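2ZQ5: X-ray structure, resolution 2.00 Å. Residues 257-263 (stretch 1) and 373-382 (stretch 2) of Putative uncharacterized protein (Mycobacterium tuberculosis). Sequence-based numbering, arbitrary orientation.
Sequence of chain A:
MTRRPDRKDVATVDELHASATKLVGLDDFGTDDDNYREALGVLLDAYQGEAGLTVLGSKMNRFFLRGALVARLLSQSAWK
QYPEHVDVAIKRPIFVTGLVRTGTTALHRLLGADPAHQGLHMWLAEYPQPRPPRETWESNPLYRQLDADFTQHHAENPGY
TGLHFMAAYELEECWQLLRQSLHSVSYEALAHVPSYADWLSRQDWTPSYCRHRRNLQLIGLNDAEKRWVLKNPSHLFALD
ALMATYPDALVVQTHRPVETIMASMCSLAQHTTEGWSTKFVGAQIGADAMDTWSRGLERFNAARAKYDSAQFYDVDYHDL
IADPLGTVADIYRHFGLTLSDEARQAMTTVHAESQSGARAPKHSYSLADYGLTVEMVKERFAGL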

ATOM      1  N   PRO A 257     -15.673   3.338  13.525  1.00 10.03           N
ATOM      2  CA  PRO A 257     -16.870   2.573  13.164  1.00 10.24           C
ATOM      3  C   PRO A 257     -17.055   2.594  11.653  1.00  8.84           C
ATOM      4  O   PRO A 257     -17.272   3.646  11.061  1.00  8.52           O
ATOM      5  CB  PRO A 257     -17.978   3.302  13.914  1.00 10.48           C
ATOM      6  CG  PRO A 257     -17.270   3.768  15.154  1.00 12.73           C
ATOM      7  CD  PRO A 257     -15.971   4.306  14.595  1.00 11.17           C
ATOM      8  N   VAL A 258     -16.979   1.420  11.039  1.00  7.81           N
ATOM      9  CA  VAL A 258     -17.067   1.317   9.590  1.00  7.73           C
ATOM     10  C   VAL A 258     -18.332   1.882   8.955  1.00  7.32           C
ATOM     11  O   VAL A 258     -18.281   2.393   7.836  1.00  7.57           O
ATOM     12  CB  VAL A 258     -16.833  -0.151   9.146  1.00  7.28           C
ATOM     13  CG1 VAL A 258     -16.884  -0.267   7.625  1.00  8.27           C
ATOM     14  CG2 VAL A 258     -15.468  -0.624   9.655  1.00  8.33           C
ATOM     15  N   GLU A 259     -19.461   1.820   9.654  1.00  8.43           N
ATOM     16  CA  GLU A 259     -20.687   2.358   9.080  1.00  8.29           C
ATOM     17  C   GLU A 259     -20.587   3.868   8.851  1.00  9.12           C
ATOM     18  O   GLU A 259     -21.364   4.432   8.080  1.00  9.99           O
ATOM     19  CB  GLU A 259     -21.904   2.041   9.968  1.00  9.06           C
ATOM     20  CG  GLU A 259     -21.918   2.753  11.314  1.00  9.69           C
ATOM     21  CD  GLU A 259     -21.237   1.958  12.413  1.00 11.18           C
ATOM     22  OE1 GLU A 259     -20.336   1.152  12.106  1.00 12.20           O
ATOM     23  OE2 GLU A 259     -21.598   2.151  13.593  1.00 15.39           O
ATOM     24  N   THR A 260     -19.629   4.522   9.506  1.00  9.66           N
ATOM     25  CA  THR A 260     -19.463   5.965   9.346  1.00  9.09           C
ATOM     26  C   THR A 260     -18.504   6.343   8.220  1.00  8.96           C
ATOM     27  O   THR A 260     -18.353   7.523   7.909  1.00 10.68           O
ATOM     28  CB  THR A 260     -18.963   6.645  10.647  1.00  8.58           C
ATOM     29  OG1 THR A 260     -17.625   6.222  10.936  1.00  9.96           O
ATOM     30  CG2 THR A 260     -19.868   6.290  11.813  1.00  9.50           C
ATOM     31  N   ILE A 261     -17.860   5.352   7.608  1.00  7.59           N
ATOM     32  CA  ILE A 261     -16.922   5.629   6.521  1.00  7.60           C
ATOM     33  C   ILE A 261     -17.126   4.805   5.248  1.00  6.84           C
ATOM     34  O   ILE A 261     -16.532   5.113   4.214  1.00  7.64           O
ATOM     35  CB  ILE A 261     -15.446   5.438   6.973  1.00  6.89           C
ATOM     36  CG1 ILE A 261     -15.242   4.028   7.542  1.00  7.74           C
ATOM     37  CG2 ILE A 261     -15.070   6.498   8.000  1.00  8.60           C
ATOM     38  CD1 ILE A 261     -13.786   3.686   7.811  1.00 10.67           C
ATOM     39  N   MET A 262     -17.960   3.769   5.309  1.00  6.70           N
ATOM     40  CA  MET A 262     -18.187   2.916   4.141  1.00  6.12           C
ATOM     41  C   MET A 262     -18.609   3.698   2.895  1.00  7.05           C
ATOM     42  O   MET A 262     -18.092   3.453   1.803  1.00  6.62           O
ATOM     43  CB  MET A 262     -19.223   1.832   4.461  1.00  6.17           C
ATOM     44  CG  MET A 262     -19.494   0.847   3.313  1.00  7.23           C
ATOM     45  SD  MET A 262     -18.030   0.033   2.585  1.00  7.98           S
ATOM     46  CE  MET A 262     -17.592  -1.114   3.868  1.00  9.78           C
ATOM     47  N   ALA A 263     -19.536   4.640   3.040  1.00  6.84           N
ATOM     48  CA  ALA A 263     -19.961   5.414   1.874  1.00  7.37           C
ATOM     49  C   ALA A 263     -18.787   6.201   1.297  1.00  7.90           C
ATOM     50  O   ALA A 263     -18.595   6.241   0.081  1.00  8.08           O
ATOM     51  CB  ALA A 263     -21.097   6.363   2.250  1.00  8.03           C
ATOM     52  N   THR A 373     -27.232  -0.219   3.465  1.00  9.27           N
ATOM     53  CA  THR A 373     -27.975   0.458   4.515  1.00  8.78           C
ATOM     54  C   THR A 373     -27.016   0.490   5.696  1.00  8.71           C
ATOM     55  O   THR A 373     -26.076  -0.309   5.766  1.00  8.65           O
ATOM     56  CB  THR A 373     -29.244  -0.309   4.957  1.00  9.91           C
ATOM     57  OG1 THR A 373     -28.869  -1.559   5.548  1.00  9.30           O
ATOM     58  CG2 THR A 373     -30.164  -0.551   3.778  1.00  9.50           C
ATOM     59  N   VAL A 374     -27.245   1.404   6.628  1.00  8.08           N
ATOM     60  CA  VAL A 374     -26.380   1.491   7.790  1.00  9.23           C
ATOM     61  C   VAL A 374     -26.467   0.186   8.584  1.00  9.33           C
ATOM     62  O   VAL A 374     -25.478  -0.257   9.174  1.00  9.33           O
ATOM     63  CB  VAL A 374     -26.765   2.698   8.683  1.00  8.33           C
ATOM     64  CG1 VAL A 374     -28.164   2.518   9.251  1.00  9.83           C
ATOM     65  CG2 VAL A 374     -25.746   2.869   9.799  1.00 11.06           C
ATOM     66  N   GLU A 375     -27.646  -0.434   8.582  1.00  9.13           N
ATOM     67  CA  GLU A 375     -27.845  -1.693   9.293  1.00  9.87           C
ATOM     68  C   GLU A 375     -26.959  -2.791   8.708  1.00  8.01           C
ATOM     69  O   GLU A 375     -26.368  -3.582   9.445  1.00  8.71           O
ATOM     70  CB  GLU A 375     -29.308  -2.145   9.213  1.00  9.70           C
ATOM     71  CG  GLU A 375     -30.317  -1.307   9.995  1.00 11.66           C
ATOM     72  CD  GLU A 375     -30.617   0.032   9.350  1.00 13.57           C
ATOM     73  OE1 GLU A 375     -30.521   0.136   8.110  1.00 11.37           O
ATOM     74  OE2 GLU A 375     -30.969   0.982  10.085  1.00 16.69           O
ATOM     75  N   MET A 376     -26.871  -2.841   7.381  1.00  7.99           N
ATOM     76  CA  MET A 376     -26.051  -3.846   6.718  1.00  7.87           C
ATOM     77  C   MET A 376     -24.589  -3.706   7.109  1.00  8.22           C
ATOM     78  O   MET A 376     -23.911  -4.698   7.363  1.00  7.66           O
ATOM     79  CB  MET A 376     -26.173  -3.730   5.194  1.00  8.66           C
ATOM     80  CG  MET A 376     -27.494  -4.219   4.633  1.00 10.43           C
ATOM     81  SD  MET A 376     -27.692  -3.791   2.897  1.00 10.83           S
ATOM     82  CE  MET A 376     -26.598  -4.990   2.120  1.00 13.36           C
ATOM     83  N   VAL A 377     -24.102  -2.472   7.167  1.00  8.08           N
ATOM     84  CA  VAL A 377     -22.704  -2.257   7.514  1.00  7.99           C
ATOM     85  C   VAL A 377     -22.423  -2.612   8.974  1.00  8.23           C
ATOM     86  O   VAL A 377     -21.427  -3.270   9.274  1.00  8.83           O
ATOM     87  CB  VAL A 377     -22.276  -0.804   7.234  1.00  6.67           C
ATOM     88  CG1 VAL A 377     -20.774  -0.655   7.443  1.00  7.79           C
ATOM     89  CG2 VAL A 377     -22.635  -0.427   5.807  1.00  8.76           C
ATOM     90  N   LYS A 378     -23.298  -2.193   9.884  1.00  9.12           N
ATOM     91  CA  LYS A 378     -23.093  -2.507  11.296  1.00  8.59           C
ATOM     92  C   LYS A 378     -23.117  -4.015  11.520  1.00  7.91           C
ATOM     93  O   LYS A 378     -22.386  -4.537  12.364  1.00  9.40           O
ATOM     94  CB  LYS A 378     -24.157  -1.832  12.165  1.00  9.74           C
ATOM     95  CG  LYS A 378     -23.972  -0.326  12.290  1.00 11.48           C
ATOM     96  CD  LYS A 378     -24.990   0.297  13.241  1.00 14.81           C
ATOM     97  CE  LYS A 378     -26.403   0.198  12.689  1.00 16.34           C
ATOM     98  NZ  LYS A 378     -27.401   0.851  13.586  1.00 20.67           N
ATOM     99  N   GLU A 379     -23.957  -4.709  10.758  1.00  8.31           N
ATOM    100  CA  GLU A 379     -24.070  -6.162  10.856  1.00  7.85           C
ATOM    101  C   GLU A 379     -22.807  -6.864  10.341  1.00  8.19           C
ATOM    102  O   GLU A 379     -22.236  -7.710  11.029  1.00  8.69           O
ATOM    103  CB  GLU A 379     -25.291  -6.638  10.056  1.00  9.90           C
ATOM    104  CG  GLU A 379     -25.337  -8.140   9.777  1.00 11.53           C
ATOM    105  CD  GLU A 379     -25.817  -8.968  10.955  1.00 14.64           C
ATOM    106  OE1 GLU A 379     -25.954  -8.430  12.075  1.00 14.13           O
ATOM    107  OE2 GLU A 379     -26.059 -10.178  10.758  1.00 17.70           O
ATOM    108  N   ARG A 380     -22.374  -6.504   9.134  1.00  8.33           N
ATOM    109  CA  ARG A 380     -21.195  -7.119   8.530  1.00  8.58           C
ATOM    110  C   ARG A 380     -19.931  -6.866   9.349  1.00  8.63           C
ATOM    111  O   ARG A 380     -19.048  -7.719   9.424  1.00  8.06           O
ATOM    112  CB  ARG A 380     -21.002  -6.586   7.103  1.00  9.07           C
ATOM    113  CG  ARG A 380     -19.980  -7.361   6.267  1.00 11.75           C
ATOM    114  CD  ARG A 380     -20.434  -8.801   6.053  1.00 17.59           C
ATOM    115  NE  ARG A 380     -19.578  -9.548   5.138  1.00 21.58           N
ATOM    116  CZ  ARG A 380     -19.614  -9.442   3.812  1.00 23.03           C
ATOM    117  NH1 ARG A 380     -20.471  -8.615   3.229  1.00 23.48           N
ATOM    118  NH2 ARG A 380     -18.795 -10.172   3.068  1.00 24.73           N
ATOM    119  N   PHE A 381     -19.858  -5.695   9.973  1.00  7.99           N
ATOM    120  CA  PHE A 381     -18.690  -5.340  10.763  1.00  7.34           C
ATOM    121  C   PHE A 381     -18.854  -5.468  12.272  1.00  7.46           C
ATOM    122  O   PHE A 381     -18.099  -4.871  13.038  1.00  8.92           O
ATOM    123  CB  PHE A 381     -18.240  -3.928  10.376  1.00  6.93           C
ATOM    124  CG  PHE A 381     -17.665  -3.854   8.989  1.00  7.47           C
ATOM    125  CD1 PHE A 381     -16.301  -4.027   8.783  1.00  7.71           C
ATOM    126  CD2 PHE A 381     -18.495  -3.699   7.881  1.00  8.74           C
ATOM    127  CE1 PHE A 381     -15.768  -4.055   7.495  1.00  7.57           C
ATOM    128  CE2 PHE A 381     -17.977  -3.726   6.585  1.00  7.24           C
ATOM    129  CZ  PHE A 381     -16.609  -3.906   6.391  1.00  7.21           C
ATOM    130  N   ALA A 382     -19.830  -6.263  12.698  1.00  8.68           N
ATOM    131  CA  ALA A 382     -20.057  -6.472  14.123  1.00  9.30           C
ATOM    132  C   ALA A 382     -18.777  -7.012  14.764  1.00 10.31           C
ATOM    133  O   ALA A 382     -18.220  -8.011  14.305  1.00 11.54           O
ATOM    134  CB  ALA A 382     -21.207  -7.455  14.326  1.00 10.40           C
TER

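Stretch 2 is a helix from Val374 to Arg380, closed at its start by Thr373, whose OG1 accepts a capping bond from Met376 N at 3.0 Å. Stretch 1 is a tight bend leading into another helix. There Pro257 O accepts from both Thr260 N (3.0 Å) and Thr260 OG1 (2.6 Å), while Val258 O receives Met262 N at 2.9 Å. All these hydrogen bonds lie within one stretch or the other; none crosses between them, so the contact rests on packing. The backbones come nearest at Glu259 and Val377, whose CA atoms lie 5.3 Å apart; Val258 CA and Phe381 CA are 7.0 Å apart.

Such closeness suits a short, branched residue, and Val377 fills the gap: its CG1 sits 3.4 Å from Glu259 CA, 3.9 Å from Val258 CG1 and 4.2 Å from Met262 CB. One methyl thus touches three residues of the bend. One helical turn later, where the backbones stand farther apart, the contact uses an aromatic ring. Phe381 CB points toward stretch 1, and Val258 CG1 lies 3.6 Å from the centroid of the Phe381 ring, only 5° off its normal, a nearly ideal CH-pi contact. The other methyl of Val258 reaches the ring as well, CG2 to Phe381 CD1 at 3.6 Å. Met262, long and flexible, curls through p values of chi2 and chi3 to place its CE 3.8 Å from Phe381 CE2.

The stretches bury 334 Å² together; Val258, Met262, Val377 and Phe381 are buried, and Glu259, though charged, is only partly exposed. Glu259 CB packs 3.9 Å from both Val377 CG1 and Val374 CG2, and its carboxylate carbon CD lies 3.6 Å from Lys378 CG, while the lysine's end leads away. The rule: valine at the close approach, a ring where space widens, Glu259's carbons central, Lys378's stem at the edge.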